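Local coordinates for protein nicotinate phosphoribosyltransferase (Porphyromonas gingivalis, PDB 2IM5) that probably catalyses the ATP-dependent synthesis of nicotinate D-ribonucleotide from nicotinate and 5-phospho-D-ribose 1-diphosphate, a step of NAD biosynthesis, at residues A[130-135]-A[343-348]; A[137-142]-A[169-174]. All coordinates share one frame; numbering follows the deposited sequence.

How the contacts relate
From the N terminus, the chain first reaches these sites at the end of helix 120-134, where residues 130-135 form the early half of contact 1. Just beyond, 137-142 lead into helix 141-157. Residues 169-174 then come back to meet them in contact 2, closing a short loop. Much later, 343-348 return to helix 120-134 at the entrance of strand 347-355, so contact 1 closes a far longer loop that wholly encloses the shorter one. The centres lie about 11 Å apart. Tyr132 of contact 1 stacks on Phe171 of contact 2, and Arg169 probably hydrogen-bonds to the Ile347 carbonyl. Together they illustrate how nested closures tie two helix starts, a helix end and the antiparallel sheet.

Contact 1 of 2, residues A[130-135]-A[343-348]; sequences LYYRFI and EPLNIV
Tyr131 and Leu345 meet ring to methyl. Starting at CB, the tyrosine lies beside Leu345 CD1 at 3.8 Å. Its CG, anti to the backbone N (chi1 176°), sits close to both leucine methyls. Tyr131 CD2 lies by CG and CD2 of Leu345, Tyr131 CE2 comes closest to Leu345 CD2 at 3.5 Å, and Tyr131 CZ is still near that methyl. Leu345 CD2 is 3.7 Å from the centroid of the Tyr131 ring, a CH-pi contact over one face; Ile135 CG2, just past the end of the helix, lies over the opposite face, toward the rim.

Tyr132 supplies the polar half. Its OH donates to Glu343 O at 2.7 Å, with the oxygen near the plane of the ring, at its edge. Seen from the carbonyl, the hydroxyl stands 35° above the plane of the carbonyl group, at a C=O...O angle of 120°. The same Tyr132 OH lies 3.2 Å from Pro344 CA and is also hydrogen-bonded to Asn336 ND2, so this largely buried group has two partners.

Segment 343-348 thus packs on the C-terminal end of helix 120-134 as it leads into strand 347-355 of the antiparallel sheet, beside strand 29-36.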
loop_
_atom_site.group_PDB
_atom_site.type_symbol
_atom_site.label_atom_id
_atom_site.label_comp_id
_atom_site.label_asym_id
_atom_site.label_seq_id
_atom_site.Cartn_x
_atom_site.Cartn_y
_atom_site.Cartn_z
ATOM N N LEU A 130 -17.050 -2.658 8.767
ATOM C CA LEU A 130 -18.175 -2.060 9.483
ATOM C C LEU A 130 -19.282 -1.679 8.523
ATOM O O LEU A 130 -20.453 -1.853 8.828
ATOM C CB LEU A 130 -17.757 -0.788 10.224
ATOM C CG LEU A 130 -17.101 -0.862 11.597
ATOM C CD1 LEU A 130 -16.851 0.565 12.087
ATOM C CD2 LEU A 130 -18.004 -1.607 12.579
ATOM N N TYR A 131 -18.894 -1.148 7.369
ATOM C CA TYR A 131 -19.847 -0.712 6.361
ATOM C C TYR A 131 -20.777 -1.829 5.897
ATOM O O TYR A 131 -21.999 -1.683 5.940
ATOM C CB TYR A 131 -19.107 -0.135 5.155
ATOM C CG TYR A 131 -20.027 0.262 4.031
ATOM C CD1 TYR A 131 -20.837 1.387 4.135
ATOM C CD2 TYR A 131 -20.112 -0.510 2.873
ATOM C CE1 TYR A 131 -21.718 1.739 3.108
ATOM C CE2 TYR A 131 -20.982 -0.173 1.845
ATOM C CZ TYR A 131 -21.782 0.952 1.967
ATOM O OH TYR A 131 -22.637 1.290 0.938
ATOM N N TYR A 132 -20.200 -2.938 5.443
ATOM C CA TYR A 132 -21.003 -4.056 4.964
ATOM C C TYR A 132 -21.890 -4.613 6.069
ATOM O O TYR A 132 -23.026 -4.999 5.813
ATOM C CB TYR A 132 -20.092 -5.129 4.372
ATOM C CG TYR A 132 -19.356 -4.611 3.158
ATOM C CD1 TYR A 132 -20.050 -4.265 2.001
ATOM C CD2 TYR A 132 -17.974 -4.416 3.184
ATOM C CE1 TYR A 132 -19.393 -3.734 0.899
ATOM C CE2 TYR A 132 -17.304 -3.887 2.087
ATOM C CZ TYR A 132 -18.019 -3.550 0.950
ATOM O OH TYR A 132 -17.360 -3.031 -0.135
ATOM N N ARG A 133 -21.381 -4.643 7.297
ATOM C CA ARG A 133 -22.187 -5.122 8.415
ATOM C C ARG A 133 -23.367 -4.166 8.572
ATOM O O ARG A 133 -24.522 -4.586 8.694
ATOM C CB ARG A 133 -21.404 -5.097 9.725
ATOM C CG ARG A 133 -20.346 -6.156 9.890
ATOM C CD ARG A 133 -19.797 -6.072 11.308
ATOM N NE ARG A 133 -18.660 -6.960 11.530
ATOM C CZ ARG A 133 -17.994 -7.037 12.677
ATOM N NH1 ARG A 133 -18.354 -6.281 13.707
ATOM N NH2 ARG A 133 -16.966 -7.864 12.795
ATOM N N PHE A 134 -23.051 -2.873 8.561
ATOM C CA PHE A 134 -24.041 -1.824 8.728
ATOM C C PHE A 134 -25.197 -1.903 7.740
ATOM O O PHE A 134 -26.348 -1.718 8.125
ATOM C CB PHE A 134 -23.373 -0.451 8.613
ATOM C CG PHE A 134 -24.166 0.660 9.239
ATOM C CD1 PHE A 134 -24.278 0.756 10.620
ATOM C CD2 PHE A 134 -24.782 1.623 8.451
ATOM C CE1 PHE A 134 -24.994 1.805 11.207
ATOM C CE2 PHE A 134 -25.499 2.675 9.027
ATOM C CZ PHE A 134 -25.605 2.766 10.407
ATOM N N ILE A 135 -24.899 -2.162 6.470
ATOM C CA ILE A 135 -25.955 -2.234 5.469
ATOM C C ILE A 135 -26.500 -3.650 5.324
ATOM O O ILE A 135 -27.239 -3.947 4.386
ATOM C CB ILE A 135 -25.476 -1.727 4.093
ATOM C CG1 ILE A 135 -24.444 -2.682 3.499
ATOM C CG2 ILE A 135 -24.894 -0.336 4.234
ATOM C CD1 ILE A 135 -24.086 -2.360 2.062
ATOM N N GLU A 343 -20.382 -4.289 -3.921
ATOM C CA GLU A 343 -19.252 -3.621 -4.550
ATOM C C GLU A 343 -18.299 -3.014 -3.526
ATOM O O GLU A 343 -18.719 -2.546 -2.471
ATOM C CB GLU A 343 -19.753 -2.535 -5.500
ATOM C CG GLU A 343 -20.577 -1.431 -4.834
ATOM C CD GLU A 343 -21.859 -1.942 -4.179
ATOM O OE1 GLU A 343 -21.789 -2.481 -3.052
ATOM O OE2 GLU A 343 -22.938 -1.808 -4.800
ATOM N N PRO A 344 -16.992 -3.026 -3.826
ATOM C CA PRO A 344 -15.968 -2.475 -2.934
ATOM C C PRO A 344 -16.148 -0.977 -2.728
ATOM O O PRO A 344 -16.627 -0.277 -3.620
ATOM C CB PRO A 344 -14.665 -2.782 -3.670
ATOM C CG PRO A 344 -15.002 -4.015 -4.463
ATOM C CD PRO A 344 -16.373 -3.686 -4.986
ATOM N N LEU A 345 -15.771 -0.492 -1.551
ATOM C CA LEU A 345 -15.862 0.933 -1.254
ATOM C C LEU A 345 -14.693 1.606 -1.947
ATOM O O LEU A 345 -13.624 1.008 -2.103
ATOM C CB LEU A 345 -15.762 1.186 0.250
ATOM C CG LEU A 345 -16.947 0.778 1.123
ATOM C CD1 LEU A 345 -16.657 1.144 2.571
ATOM C CD2 LEU A 345 -18.198 1.490 0.640
ATOM N N ASN A 346 -14.888 2.847 -2.370
ATOM C CA ASN A 346 -13.820 3.575 -3.035
ATOM C C ASN A 346 -13.224 4.551 -2.028
ATOM O O ASN A 346 -13.414 5.766 -2.131
ATOM C CB ASN A 346 -14.370 4.317 -4.250
ATOM C CG ASN A 346 -13.284 4.999 -5.051
ATOM O OD1 ASN A 346 -12.115 4.608 -4.996
ATOM N ND2 ASN A 346 -13.662 6.017 -5.811
ATOM N N ILE A 347 -12.498 4.001 -1.059
ATOM C CA ILE A 347 -11.892 4.792 0.003
ATOM C C ILE A 347 -10.369 4.727 0.099
ATOM O O ILE A 347 -9.747 3.718 -0.238
ATOM C CB ILE A 347 -12.459 4.362 1.370
ATOM C CG1 ILE A 347 -12.297 2.847 1.543
ATOM C CG2 ILE A 347 -13.924 4.760 1.476
ATOM C CD1 ILE A 347 -12.762 2.333 2.890
ATOM N N VAL A 348 -9.782 5.817 0.579
ATOM C CA VAL A 348 -8.341 5.907 0.775
ATOM C C VAL A 348 -8.079 6.780 1.995
ATOM O O VAL A 348 -8.976 7.467 2.484
ATOM C CB VAL A 348 -7.610 6.542 -0.447
ATOM C CG1 VAL A 348 -7.755 5.654 -1.662
ATOM C CG2 VAL A 348 -8.166 7.939 -0.742
#

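Contact 2 of 2, residues A[137-142]-A[169-174]; sequences AEPDWK and RRFSLE
Phe171 turns the edge of its ring to a backbone carbonyl, CZ lying 3.6 Å from Ala137 O, and no hydrogen bond joins the two segments. The oxygen lies near the ring plane, where it would face the weakly positive rim of C-H groups. That same Ala137 O is only 2.7 Å from Glu138 OE1, so the acid probably holds a proton and donates it.

The rest of the phenylalanine's contact is apolar. Its CG is anti to the backbone N (chi1 -177°), which carries CG away from that nitrogen and beside the carbonyl carbon. At the far end of the ring, Phe171 CE2 lies 3.5 Å from Pro139 CD. The two side chains cross at about a right angle, with Pro139 CD approaching obliquely. Ala137 CB adds a looser contact with Phe171 CZ at 4.2 Å. Beyond the two segments, Val338 and Val342 also touch the phenylalanine.

Both segments lead into helices, each with its own N-cap residue. Asp140, the centre of an inverse gamma turn, precedes helix 141-157, and its OD1 accepts a weak capping bond from Lys142 N, 3.1 Å long and bent to 127° at the hydrogen. Ser172 caps helix 173-186 through OG and Val175 N; Glu129 takes the N-H of Leu173.

Farther along, the helices' first turns touch through Trp141 and Glu174. The glutamate, extended beyond CG, lays that methylene obliquely against the six-membered end of the indole, Glu174 CG lying 3.6 Å from Trp141 CH2. Its carboxylate plane stands 81° from the ring, with Glu174 OE1 3.7 Å from Trp141 CZ2. Pro139 CG sits over one face of the indole, offset toward the rim.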
loop_
_atom_site.group_PDB
_atom_site.type_symbol
_atom_site.label_atom_id
_atom_site.label_comp_id
_atom_site.label_asym_id
_atom_site.label_seq_id
_atom_site.Cartn_x
_atom_site.Cartn_y
_atom_site.Cartn_z
ATOM N N ALA A 137 -25.040 -6.420 4.434
ATOM C CA ALA A 137 -24.539 -7.248 3.340
ATOM C C ALA A 137 -23.823 -8.482 3.890
ATOM O O ALA A 137 -23.190 -8.427 4.944
ATOM C CB ALA A 137 -23.597 -6.446 2.463
ATOM N N GLU A 138 -23.944 -9.596 3.180
ATOM C CA GLU A 138 -23.302 -10.843 3.583
ATOM C C GLU A 138 -22.660 -11.476 2.363
ATOM O O GLU A 138 -23.159 -11.340 1.242
ATOM C CB GLU A 138 -24.322 -11.815 4.191
ATOM C CG GLU A 138 -24.885 -11.379 5.530
ATOM C CD GLU A 138 -23.825 -11.320 6.616
ATOM O OE1 GLU A 138 -22.778 -10.659 6.404
ATOM O OE2 GLU A 138 -24.038 -11.930 7.692
ATOM N N PRO A 139 -21.541 -12.179 2.559
ATOM C CA PRO A 139 -20.882 -12.806 1.416
ATOM C C PRO A 139 -21.532 -14.124 1.001
ATOM O O PRO A 139 -22.092 -14.843 1.828
ATOM C CB PRO A 139 -19.462 -13.001 1.923
ATOM C CG PRO A 139 -19.689 -13.347 3.359
ATOM C CD PRO A 139 -20.748 -12.353 3.788
ATOM N N ASP A 140 -21.479 -14.422 -0.290
ATOM C CA ASP A 140 -22.006 -15.681 -0.795
ATOM C C ASP A 140 -20.805 -16.617 -0.740
ATOM O O ASP A 140 -20.038 -16.725 -1.695
ATOM C CB ASP A 140 -22.481 -15.536 -2.241
ATOM C CG ASP A 140 -22.900 -16.860 -2.845
ATOM O OD1 ASP A 140 -22.805 -17.897 -2.145
ATOM O OD2 ASP A 140 -23.319 -16.863 -4.021
ATOM N N TRP A 141 -20.638 -17.279 0.394
ATOM C CA TRP A 141 -19.510 -18.169 0.580
ATOM C C TRP A 141 -19.324 -19.203 -0.515
ATOM O O TRP A 141 -18.199 -19.592 -0.814
ATOM C CB TRP A 141 -19.610 -18.836 1.945
ATOM C CG TRP A 141 -19.339 -17.870 3.037
ATOM C CD1 TRP A 141 -20.243 -17.337 3.914
ATOM C CD2 TRP A 141 -18.072 -17.284 3.358
ATOM N NE1 TRP A 141 -19.616 -16.456 4.765
ATOM C CE2 TRP A 141 -18.283 -16.402 4.446
ATOM C CE3 TRP A 141 -16.778 -17.417 2.832
ATOM C CZ2 TRP A 141 -17.246 -15.656 5.020
ATOM C CZ3 TRP A 141 -15.744 -16.674 3.402
ATOM C CH2 TRP A 141 -15.988 -15.804 4.486
ATOM N N LYS A 142 -20.420 -19.636 -1.126
ATOM C CA LYS A 142 -20.328 -20.620 -2.191
ATOM C C LYS A 142 -19.541 -20.009 -3.338
ATOM O O LYS A 142 -18.674 -20.654 -3.925
ATOM C CB LYS A 142 -21.720 -21.029 -2.674
ATOM C CG LYS A 142 -21.695 -22.068 -3.787
ATOM C CD LYS A 142 -23.085 -22.625 -4.068
ATOM C CE LYS A 142 -23.020 -23.766 -5.070
ATOM N NZ LYS A 142 -24.343 -24.442 -5.228
ATOM N N ARG A 169 -9.382 -2.795 1.351
ATOM C CA ARG A 169 -10.762 -2.810 0.871
ATOM C C ARG A 169 -11.444 -4.169 0.942
ATOM O O ARG A 169 -12.447 -4.397 0.269
ATOM C CB ARG A 169 -10.821 -2.284 -0.560
ATOM C CG ARG A 169 -10.508 -0.809 -0.638
ATOM C CD ARG A 169 -10.596 -0.280 -2.047
ATOM N NE ARG A 169 -10.226 1.128 -2.074
ATOM C CZ ARG A 169 -10.241 1.876 -3.170
ATOM N NH1 ARG A 169 -10.610 1.344 -4.330
ATOM N NH2 ARG A 169 -9.884 3.153 -3.108
ATOM N N ARG A 170 -10.900 -5.068 1.756
ATOM C CA ARG A 170 -11.477 -6.398 1.905
ATOM C C ARG A 170 -12.918 -6.295 2.422
ATOM O O ARG A 170 -13.274 -5.321 3.091
ATOM C CB ARG A 170 -10.641 -7.216 2.885
ATOM C CG ARG A 170 -10.675 -6.700 4.320
ATOM C CD ARG A 170 -9.661 -7.434 5.192
ATOM N NE ARG A 170 -9.693 -6.995 6.585
ATOM C CZ ARG A 170 -8.755 -7.295 7.478
ATOM N NH1 ARG A 170 -7.710 -8.036 7.119
ATOM N NH2 ARG A 170 -8.851 -6.847 8.722
ATOM N N PHE A 171 -13.741 -7.293 2.108
ATOM C CA PHE A 171 -15.122 -7.305 2.578
ATOM C C PHE A 171 -15.076 -7.450 4.097
ATOM O O PHE A 171 -15.824 -6.798 4.820
ATOM C CB PHE A 171 -15.893 -8.482 1.970
ATOM C CG PHE A 171 -17.352 -8.516 2.353
ATOM C CD1 PHE A 171 -18.298 -7.791 1.629
ATOM C CD2 PHE A 171 -17.777 -9.257 3.448
ATOM C CE1 PHE A 171 -19.647 -7.810 1.994
ATOM C CE2 PHE A 171 -19.122 -9.282 3.824
ATOM C CZ PHE A 171 -20.056 -8.558 3.093
ATOM N N SER A 172 -14.187 -8.315 4.569
ATOM C CA SER A 172 -14.005 -8.559 5.998
ATOM C C SER A 172 -12.722 -9.361 6.203
ATOM O O SER A 172 -12.168 -9.916 5.250
ATOM C CB SER A 172 -15.177 -9.365 6.563
ATOM O OG SER A 172 -15.240 -10.644 5.957
ATOM N N LEU A 173 -12.266 -9.429 7.451
ATOM C CA LEU A 173 -11.061 -10.182 7.788
ATOM C C LEU A 173 -11.326 -11.646 7.433
ATOM O O LEU A 173 -10.476 -12.340 6.865
ATOM C CB LEU A 173 -10.782 -10.079 9.294
ATOM C CG LEU A 173 -9.376 -10.339 9.867
ATOM C CD1 LEU A 173 -9.526 -10.973 11.248
ATOM C CD2 LEU A 173 -8.556 -11.248 8.975
ATOM N N GLU A 174 -12.522 -12.101 7.777
ATOM C CA GLU A 174 -12.941 -13.473 7.531
ATOM C C GLU A 174 -12.861 -13.825 6.050
ATOM O O GLU A 174 -12.392 -14.899 5.687
ATOM C CB GLU A 174 -14.361 -13.669 8.057
ATOM C CG GLU A 174 -14.919 -15.057 7.869
ATOM C CD GLU A 174 -16.225 -15.234 8.605
ATOM O OE1 GLU A 174 -17.124 -14.375 8.443
ATOM O OE2 GLU A 174 -16.351 -16.227 9.349
#